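Local coordinates for protein putative N-acetylneuraminate lyase ([Ruminococcus] gnavus ATCC 29149, PDB 6RB7) that is a TIM-barrel protein of the dihydrodipicolinate synthetase family, whose members share a parallel eight-stranded barrel, at residues A[125-139]-A[158-172]. Residues are numbered along the deposited sequence; the frame is centred on the assembly and turned at random. Where two conformers were deposited one is given.
Sequences ARHAEGLGVDAIAAI and ISAAAPNTDFVIYNI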
ATOM      1  N   ALA A 125      15.573 -28.788  -3.987  1.00 12.22           N
ATOM      2  CA  ALA A 125      14.432 -29.696  -4.222  1.00 13.29           C
ATOM      3  C   ALA A 125      14.956 -31.126  -4.431  1.00 11.62           C
ATOM      4  O   ALA A 125      14.415 -32.063  -3.836  1.00 14.02           O
ATOM      5  CB  ALA A 125      13.594 -29.218  -5.376  1.00 14.67           C
ATOM      6  N   ARG A 126      15.928 -31.282  -5.311  1.00 14.10           N
ATOM      7  CA  ARG A 126      16.481 -32.618  -5.645  1.00 14.93           C
ATOM      8  C   ARG A 126      17.088 -33.216  -4.385  1.00 13.95           C
ATOM      9  O   ARG A 126      16.857 -34.419  -4.122  1.00 15.79           O
ATOM     10  CB  ARG A 126      17.524 -32.466  -6.753  1.00 18.50           C
ATOM     11  CG  ARG A 126      18.139 -33.766  -7.240  1.00 24.50           C
ATOM     12  CD  ARG A 126      19.114 -33.384  -8.371  1.00 36.68           C
ATOM     13  NE  ARG A 126      18.365 -32.826  -9.521  1.00 65.05           N
ATOM     14  CZ  ARG A 126      18.305 -31.537  -9.925  1.00 69.98           C
ATOM     15  NH1 ARG A 126      18.992 -30.579  -9.319  1.00 65.17           N
ATOM     16  NH2 ARG A 126      17.533 -31.205 -10.951  1.00 54.53           N
ATOM     17  N   HIS A 127      17.830 -32.416  -3.615  1.00 13.44           N
ATOM     18  CA  HIS A 127      18.466 -32.883  -2.368  1.00 13.78           C
ATOM     19  C   HIS A 127      17.389 -33.357  -1.388  1.00 15.32           C
ATOM     20  O   HIS A 127      17.557 -34.427  -0.750  1.00 16.08           O
ATOM     21  CB  HIS A 127      19.381 -31.800  -1.825  1.00 15.19           C
ATOM     22  CG  HIS A 127      19.946 -32.104  -0.491  1.00 14.15           C
ATOM     23  ND1 HIS A 127      19.320 -31.695   0.676  1.00 15.88           N
ATOM     24  CD2 HIS A 127      21.090 -32.728  -0.137  1.00 15.77           C
ATOM     25  CE1 HIS A 127      20.084 -32.056   1.689  1.00 16.16           C
ATOM     26  NE2 HIS A 127      21.179 -32.691   1.226  1.00 16.05           N
ATOM     27  N   ALA A 128      16.304 -32.585  -1.246  1.00 12.98           N
ATOM     28  CA  ALA A 128      15.219 -32.918  -0.311  1.00 14.66           C
ATOM     29  C   ALA A 128      14.528 -34.219  -0.721  1.00 12.43           C
ATOM     30  O   ALA A 128      14.245 -35.065   0.153  1.00 14.15           O
ATOM     31  CB  ALA A 128      14.252 -31.740  -0.187  1.00 13.49           C
ATOM     32  N   GLU A 129      14.244 -34.400  -2.003  1.00 14.44           N
ATOM     33  CA  GLU A 129      13.610 -35.642  -2.478  1.00 14.97           C
ATOM     34  C   GLU A 129      14.584 -36.808  -2.208  1.00 15.13           C
ATOM     35  O   GLU A 129      14.137 -37.904  -1.797  1.00 16.62           O
ATOM     36  CB  GLU A 129      13.212 -35.545  -3.931  1.00 15.25           C
ATOM     37  CG  GLU A 129      12.607 -36.845  -4.402  1.00 17.00           C
ATOM     38  CD  GLU A 129      11.850 -36.769  -5.712  1.00 22.40           C
ATOM     39  OE1 GLU A 129      10.767 -36.189  -5.753  1.00 17.94           O
ATOM     40  OE2 GLU A 129      12.351 -37.326  -6.678  1.00 25.40           O
ATOM     41  N   GLY A 130      15.860 -36.585  -2.363  1.00 16.22           N
ATOM     42  CA  GLY A 130      16.878 -37.623  -2.087  1.00 17.49           C
ATOM     43  C   GLY A 130      16.843 -38.086  -0.644  1.00 22.57           C
ATOM     44  O   GLY A 130      17.200 -39.260  -0.369  1.00 19.49           O
ATOM     45  N   LEU A 131      16.441 -37.225   0.291  1.00 17.66           N
ATOM     46  CA  LEU A 131      16.345 -37.576   1.726  1.00 17.02           C
ATOM     47  C   LEU A 131      14.956 -38.087   2.102  1.00 18.33           C
ATOM     48  O   LEU A 131      14.766 -38.388   3.287  1.00 21.14           O
ATOM     49  CB  LEU A 131      16.697 -36.331   2.556  1.00 16.46           C
ATOM     50  CG  LEU A 131      18.168 -35.927   2.494  1.00 19.64           C
ATOM     51  CD1 LEU A 131      18.375 -34.685   3.335  1.00 21.43           C
ATOM     52  CD2 LEU A 131      19.066 -37.044   3.027  1.00 28.70           C
ATOM     53  N   GLY A 132      13.986 -38.077   1.189  1.00 17.80           N
ATOM     54  CA  GLY A 132      12.651 -38.642   1.449  1.00 16.48           C
ATOM     55  C   GLY A 132      11.805 -37.741   2.337  1.00 14.72           C
ATOM     56  O   GLY A 132      10.993 -38.242   3.150  1.00 16.24           O
ATOM     57  N   VAL A 133      11.891 -36.430   2.124  1.00 15.00           N
ATOM     58  CA  VAL A 133      10.973 -35.517   2.848  1.00 13.99           C
ATOM     59  C   VAL A 133       9.538 -35.817   2.389  1.00 13.61           C
ATOM     60  O   VAL A 133       9.311 -36.341   1.276  1.00 14.39           O
ATOM     61  CB  VAL A 133      11.330 -34.040   2.614  1.00 14.15           C
ATOM     62  CG1 VAL A 133      12.724 -33.727   3.092  1.00 16.75           C
ATOM     63  CG2 VAL A 133      11.119 -33.635   1.172  1.00 15.73           C
ATOM     64  N   ASP A 134       8.553 -35.430   3.184  1.00 14.14           N
ATOM     65  CA  ASP A 134       7.136 -35.590   2.835  1.00 15.10           C
ATOM     66  C   ASP A 134       6.754 -34.591   1.755  1.00 12.50           C
ATOM     67  O   ASP A 134       6.030 -34.967   0.788  1.00 14.02           O
ATOM     68  CB  ASP A 134       6.262 -35.464   4.070  1.00 13.61           C
ATOM     69  CG  ASP A 134       6.562 -36.602   5.034  1.00 18.07           C
ATOM     70  OD1 ASP A 134       6.031 -37.712   4.792  1.00 19.02           O
ATOM     71  OD2 ASP A 134       7.396 -36.394   5.935  1.00 17.58           O
ATOM     72  N   ALA A 135       7.198 -33.350   1.895  1.00 12.40           N
ATOM     73  CA  ALA A 135       6.849 -32.289   0.946  1.00 11.46           C
ATOM     74  C   ALA A 135       8.006 -31.314   0.831  1.00 11.02           C
ATOM     75  O   ALA A 135       8.792 -31.172   1.795  1.00 12.29           O
ATOM     76  CB  ALA A 135       5.573 -31.575   1.399  1.00 12.62           C
ATOM     77  N   ILE A 136       8.017 -30.599  -0.270  1.00 12.11           N
ATOM     78  CA  ILE A 136       8.817 -29.378  -0.424  1.00 12.24           C
ATOM     79  C   ILE A 136       7.858 -28.196  -0.515  1.00 11.77           C
ATOM     80  O   ILE A 136       6.681 -28.389  -0.852  1.00 12.67           O
ATOM     81  CB  ILE A 136       9.757 -29.441  -1.642  1.00 11.95           C
ATOM     82  CG1 ILE A 136       8.994 -29.732  -2.940  1.00 13.13           C
ATOM     83  CG2 ILE A 136      10.865 -30.459  -1.376  1.00 12.99           C
ATOM     84  CD1 ILE A 136       9.826 -29.371  -4.175  1.00 17.93           C
ATOM     85  N   ALA A 137       8.381 -27.032  -0.195  1.00 10.42           N
ATOM     86  CA  ALA A 137       7.608 -25.778  -0.206  1.00  9.65           C
ATOM     87  C   ALA A 137       8.387 -24.675  -0.881  1.00 11.15           C
ATOM     88  O   ALA A 137       9.631 -24.725  -0.934  1.00 11.53           O
ATOM     89  CB  ALA A 137       7.225 -25.375   1.196  1.00  9.82           C
ATOM     90  N   ALA A 138       7.683 -23.634  -1.339  1.00 10.00           N
ATOM     91  CA  ALA A 138       8.353 -22.480  -1.965  1.00  8.81           C
ATOM     92  C   ALA A 138       7.499 -21.224  -1.787  1.00  9.40           C
ATOM     93  O   ALA A 138       6.332 -21.209  -2.173  1.00  9.95           O
ATOM     94  CB  ALA A 138       8.608 -22.744  -3.414  1.00 10.00           C
ATOM     95  N   ILE A 139       8.142 -20.200  -1.236  1.00  9.71           N
ATOM     96  CA  ILE A 139       7.669 -18.802  -1.417  1.00 10.94           C
ATOM     97  C   ILE A 139       7.723 -18.453  -2.894  1.00 11.45           C
ATOM     98  O   ILE A 139       8.350 -19.168  -3.698  1.00 10.18           O
ATOM     99  CB  ILE A 139       8.480 -17.836  -0.552  1.00 10.06           C
ATOM    100  CG1 ILE A 139       9.962 -17.810  -0.914  1.00 10.36           C
ATOM    101  CG2 ILE A 139       8.235 -18.106   0.923  1.00 12.25           C
ATOM    102  CD1 ILE A 139      10.688 -16.628  -0.319  1.00 12.20           C
ATOM    103  N   ILE A 158      10.863 -25.925  -9.785  1.00 13.31           N
ATOM    104  CA  ILE A 158      11.275 -26.493  -8.486  1.00 11.48           C
ATOM    105  C   ILE A 158      10.591 -27.860  -8.319  1.00 13.51           C
ATOM    106  O   ILE A 158      11.270 -28.844  -7.964  1.00 13.60           O
ATOM    107  CB  ILE A 158      10.899 -25.509  -7.353  1.00 11.30           C
ATOM    108  CG1 ILE A 158      11.722 -24.230  -7.486  1.00 11.89           C
ATOM    109  CG2 ILE A 158      11.079 -26.159  -6.000  1.00 13.62           C
ATOM    110  CD1 ILE A 158      11.252 -23.089  -6.596  1.00 12.29           C
ATOM    111  N   SER A 159       9.298 -27.947  -8.605  1.00 13.71           N
ATOM    112  CA  SER A 159       8.537 -29.201  -8.456  1.00 13.61           C
ATOM    113  C   SER A 159       9.141 -30.277  -9.387  1.00 16.20           C
ATOM    114  O   SER A 159       9.238 -31.449  -8.950  1.00 14.29           O
ATOM    115  CB  SER A 159       7.093 -28.958  -8.739  1.00 15.28           C
ATOM    116  OG  SER A 159       6.351 -30.189  -8.687  1.00 16.14           O
ATOM    117  N   ALA A 160       9.525 -29.918 -10.602  1.00 14.94           N
ATOM    118  CA  ALA A 160      10.046 -30.914 -11.582  1.00 16.06           C
ATOM    119  C   ALA A 160      11.392 -31.475 -11.095  1.00 18.29           C
ATOM    120  O   ALA A 160      11.763 -32.568 -11.567  1.00 17.46           O
ATOM    121  CB  ALA A 160      10.204 -30.255 -12.931  1.00 19.80           C
ATOM    122  N   ALA A 161      12.123 -30.775 -10.235  1.00 14.77           N
ATOM    123  CA  ALA A 161      13.408 -31.257  -9.679  1.00 16.55           C
ATOM    124  C   ALA A 161      13.155 -32.277  -8.559  1.00 20.16           C
ATOM    125  O   ALA A 161      14.108 -32.953  -8.166  1.00 19.52           O
ATOM    126  CB  ALA A 161      14.260 -30.107  -9.197  1.00 18.63           C
ATOM    127  N   ALA A 162      11.934 -32.314  -8.009  1.00 17.65           N
ATOM    128  CA  ALA A 162      11.495 -33.270  -6.968  1.00 16.59           C
ATOM    129  C   ALA A 162      10.183 -33.863  -7.432  1.00 15.50           C
ATOM    130  O   ALA A 162       9.123 -33.674  -6.822  1.00 15.14           O
ATOM    131  CB  ALA A 162      11.359 -32.603  -5.628  1.00 16.95           C
ATOM    132  N   PRO A 163      10.201 -34.585  -8.570  1.00 15.74           N
ATOM    133  CA  PRO A 163       8.964 -34.911  -9.260  1.00 16.59           C
ATOM    134  C   PRO A 163       8.080 -35.939  -8.561  1.00 16.74           C
ATOM    135  O   PRO A 163       6.947 -36.146  -9.031  1.00 18.54           O
ATOM    136  CB  PRO A 163       9.473 -35.427 -10.610  1.00 20.51           C
ATOM    137  CG  PRO A 163      10.800 -36.020 -10.283  1.00 20.50           C
ATOM    138  CD  PRO A 163      11.409 -35.065  -9.277  1.00 17.25           C
ATOM    139  N   ASN A 164       8.585 -36.577  -7.513  1.00 16.86           N
ATOM    140  CA  ASN A 164       7.832 -37.593  -6.742  1.00 19.38           C
ATOM    141  C   ASN A 164       7.418 -37.021  -5.395  1.00 18.80           C
ATOM    142  O   ASN A 164       7.017 -37.811  -4.531  1.00 20.79           O
ATOM    143  CB  ASN A 164       8.713 -38.835  -6.542  1.00 22.39           C
ATOM    144  CG  ASN A 164       9.125 -39.390  -7.884  1.00 30.79           C
ATOM    145  OD1 ASN A 164       8.249 -39.805  -8.646  1.00 31.88           O
ATOM    146  ND2 ASN A 164      10.414 -39.327  -8.203  1.00 30.94           N
ATOM    147  N   THR A 165       7.532 -35.701  -5.199  1.00 15.99           N
ATOM    148  CA  THR A 165       7.381 -35.081  -3.866  1.00 14.05           C
ATOM    149  C   THR A 165       6.191 -34.117  -3.854  1.00 13.50           C
ATOM    150  O   THR A 165       6.091 -33.273  -4.737  1.00 14.21           O
ATOM    151  CB  THR A 165       8.677 -34.421  -3.403  1.00 15.25           C
ATOM    152  OG1 THR A 165       9.730 -35.393  -3.385  1.00 15.21           O
ATOM    153  CG2 THR A 165       8.576 -33.893  -1.998  1.00 14.03           C
ATOM    154  N   ASP A 166       5.372 -34.209  -2.812  1.00 13.85           N
ATOM    155  CA  ASP A 166       4.296 -33.227  -2.546  1.00 13.71           C
ATOM    156  C   ASP A 166       4.869 -31.797  -2.527  1.00 13.88           C
ATOM    157  O   ASP A 166       5.993 -31.580  -2.054  1.00 12.80           O
ATOM    158  CB  ASP A 166       3.608 -33.497  -1.226  1.00 13.52           C
ATOM    159  CG  ASP A 166       2.794 -34.781  -1.155  1.00 16.56           C
ATOM    160  OD1 ASP A 166       2.486 -35.374  -2.217  1.00 18.39           O
ATOM    161  OD2 ASP A 166       2.450 -35.163  -0.046  1.00 15.23           O
ATOM    162  N   PHE A 167       4.084 -30.837  -3.007  1.00 12.47           N
ATOM    163  CA  PHE A 167       4.546 -29.438  -3.170  1.00 12.84           C
ATOM    164  C   PHE A 167       3.535 -28.513  -2.487  1.00 12.65           C
ATOM    165  O   PHE A 167       2.319 -28.536  -2.792  1.00 11.98           O
ATOM    166  CB  PHE A 167       4.687 -29.068  -4.633  1.00 13.33           C
ATOM    167  CG  PHE A 167       5.335 -27.736  -4.889  1.00 12.70           C
ATOM    168  CD1 PHE A 167       4.612 -26.557  -4.811  1.00 13.88           C
ATOM    169  CD2 PHE A 167       6.667 -27.671  -5.256  1.00 15.79           C
ATOM    170  CE1 PHE A 167       5.227 -25.337  -5.074  1.00 13.53           C
ATOM    171  CE2 PHE A 167       7.282 -26.449  -5.497  1.00 16.55           C
ATOM    172  CZ  PHE A 167       6.557 -25.290  -5.418  1.00 14.42           C
ATOM    173  N   VAL A 168       4.046 -27.644  -1.631  1.00 10.65           N
ATOM    174  CA  VAL A 168       3.268 -26.588  -0.908  1.00 11.36           C
ATOM    175  C   VAL A 168       3.683 -25.208  -1.389  1.00 11.14           C
ATOM    176  O   VAL A 168       4.866 -24.838  -1.278  1.00 10.86           O
ATOM    177  CB  VAL A 168       3.448 -26.699   0.607  1.00 11.40           C
ATOM    178  CG1 VAL A 168       2.663 -25.632   1.336  1.00 12.20           C
ATOM    179  CG2 VAL A 168       3.048 -28.087   1.121  1.00 12.23           C
ATOM    180  N   ILE A 169       2.713 -24.410  -1.853  1.00 11.11           N
ATOM    181  CA  ILE A 169       2.964 -22.990  -2.177  1.00 10.81           C
ATOM    182  C   ILE A 169       2.919 -22.203  -0.877  1.00 11.86           C
ATOM    183  O   ILE A 169       1.950 -22.390  -0.121  1.00 12.06           O
ATOM    184  CB  ILE A 169       1.866 -22.495  -3.126  1.00 11.66           C
ATOM    185  CG1 ILE A 169       1.885 -23.268  -4.437  1.00 14.46           C
ATOM    186  CG2 ILE A 169       1.956 -20.986  -3.308  1.00 13.38           C
ATOM    187  CD1 ILE A 169       0.569 -23.142  -5.189  1.00 13.64           C
ATOM    188  N   TYR A 170       3.881 -21.325  -0.642  1.00 10.19           N
ATOM    189  CA  TYR A 170       3.875 -20.455   0.553  1.00  9.44           C
ATOM    190  C   TYR A 170       3.464 -19.058   0.110  1.00 12.42           C
ATOM    191  O   TYR A 170       4.249 -18.365  -0.575  1.00 11.74           O
ATOM    192  CB  TYR A 170       5.202 -20.520   1.288  1.00 11.24           C
ATOM    193  CG  TYR A 170       5.119 -20.031   2.710  1.00 10.29           C
ATOM    194  CD1 TYR A 170       4.902 -18.710   2.986  1.00 13.18           C
ATOM    195  CD2 TYR A 170       5.225 -20.910   3.786  1.00 11.85           C
ATOM    196  CE1 TYR A 170       4.855 -18.243   4.290  1.00 16.94           C
ATOM    197  CE2 TYR A 170       5.099 -20.461   5.094  1.00 14.92           C
ATOM    198  CZ  TYR A 170       4.876 -19.131   5.345  1.00 18.44           C
ATOM    199  OH  TYR A 170       4.781 -18.642   6.629  1.00 20.76           O
ATOM    200  N   ASN A 171       2.255 -18.627   0.519  1.00 11.84           N
ATOM    201  CA  ASN A 171       1.713 -17.300   0.151  1.00 10.62           C
ATOM    202  C   ASN A 171       2.057 -16.302   1.245  1.00 10.80           C
ATOM    203  O   ASN A 171       1.596 -16.464   2.367  1.00 12.37           O
ATOM    204  CB  ASN A 171       0.213 -17.384  -0.100  1.00 10.25           C
ATOM    205  CG  ASN A 171      -0.375 -16.097  -0.612  1.00 12.83           C
ATOM    206  OD1 ASN A 171       0.215 -15.480  -1.497  1.00 12.69           O
ATOM    207  ND2 ASN A 171      -1.511 -15.671  -0.050  1.00 12.02           N
ATOM    208  N   ILE A 172       2.877 -15.314   0.931  0.50 11.11           N
ATOM    209  CA  ILE A 172       3.312 -14.285   1.923  0.50 12.20           C
ATOM    210  C   ILE A 172       3.480 -12.954   1.196  0.50 13.16           C
ATOM    211  O   ILE A 172       4.584 -12.444   1.029  0.50 13.67           O
ATOM    212  CB  ILE A 172       4.539 -14.787   2.697  0.50 16.10           C
ATOM    213  CG1 ILE A 172       4.927 -13.786   3.792  0.50 20.24           C
ATOM    214  CG2 ILE A 172       5.688 -15.167   1.776  0.50 19.47           C
ATOM    215  CD1 ILE A 172       5.500 -14.440   5.023  0.50 17.87           C
TER
HETATM  216  O   HOH W   1      15.690 -34.177 -10.074  1.00 48.38           O
HETATM  217  O   HOH W   2      14.832 -35.510  -7.763  1.00 38.18           O
HETATM  218  O   HOH W   3      10.298 -36.915  -1.168  1.00 21.65           O
HETATM  219  O   HOH W   4       5.693 -36.728  -1.196  1.00 25.08           O
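Ile136 lies beside Phe167 on neighbouring parallel strands of a TIM barrel, 135-138 and 166-171, which helix 148-160 joins in a right-handed beta-alpha-beta crossover. Four backbone hydrogen bonds link them: Ile136 N gives to Asp166 O and Val168 N to Ile136 O (2.8 Å), on either side of Phe167, then Ala138 N to Val168 O and Tyr170 N to Ala138 O.

Apolar packing fills the layer between sheet and helices. The CG1 branch of Ile136 lies between its backbone N and carbonyl carbon (chi1 56°), from where CD1 reaches Phe167 CD2 at 3.7 Å, Ile158 CG2 and Ala162 CB. A beta-branched residue is at home in a strand, and CD1 is long enough to reach the helix side. Phe167 CZ touches Ala138 CB at 3.8 Å, the small side chain letting the ring lie close. Small residues let helix 118-130 approach the chain leaving helix 148-160, Ala125 CB meeting Ala161 CB at 4.0 Å. In the barrel interior, Ala137 CB packs against Val168 CB, and Val168 also touches Ile195 of the next strand, 194-199.

Polar contacts tie the C-terminal end of helix 118-130 to the type I turn 162-165. Glu129 is long enough to reach it, CG anti to the backbone N (chi1 178°) and the chain extended beyond. Its OE1 is gripped twice, by Asn164 N on the syn side and by Thr165 OG1 on the anti lone pair. Asn164 ND2 reaches OE2 from above the carboxylate plane at 3.2 Å. Thr165 turns its methyl CG2 toward Ile136, while a water donates to both Thr165 OG1 and Val133 O, 2.7 Å from each.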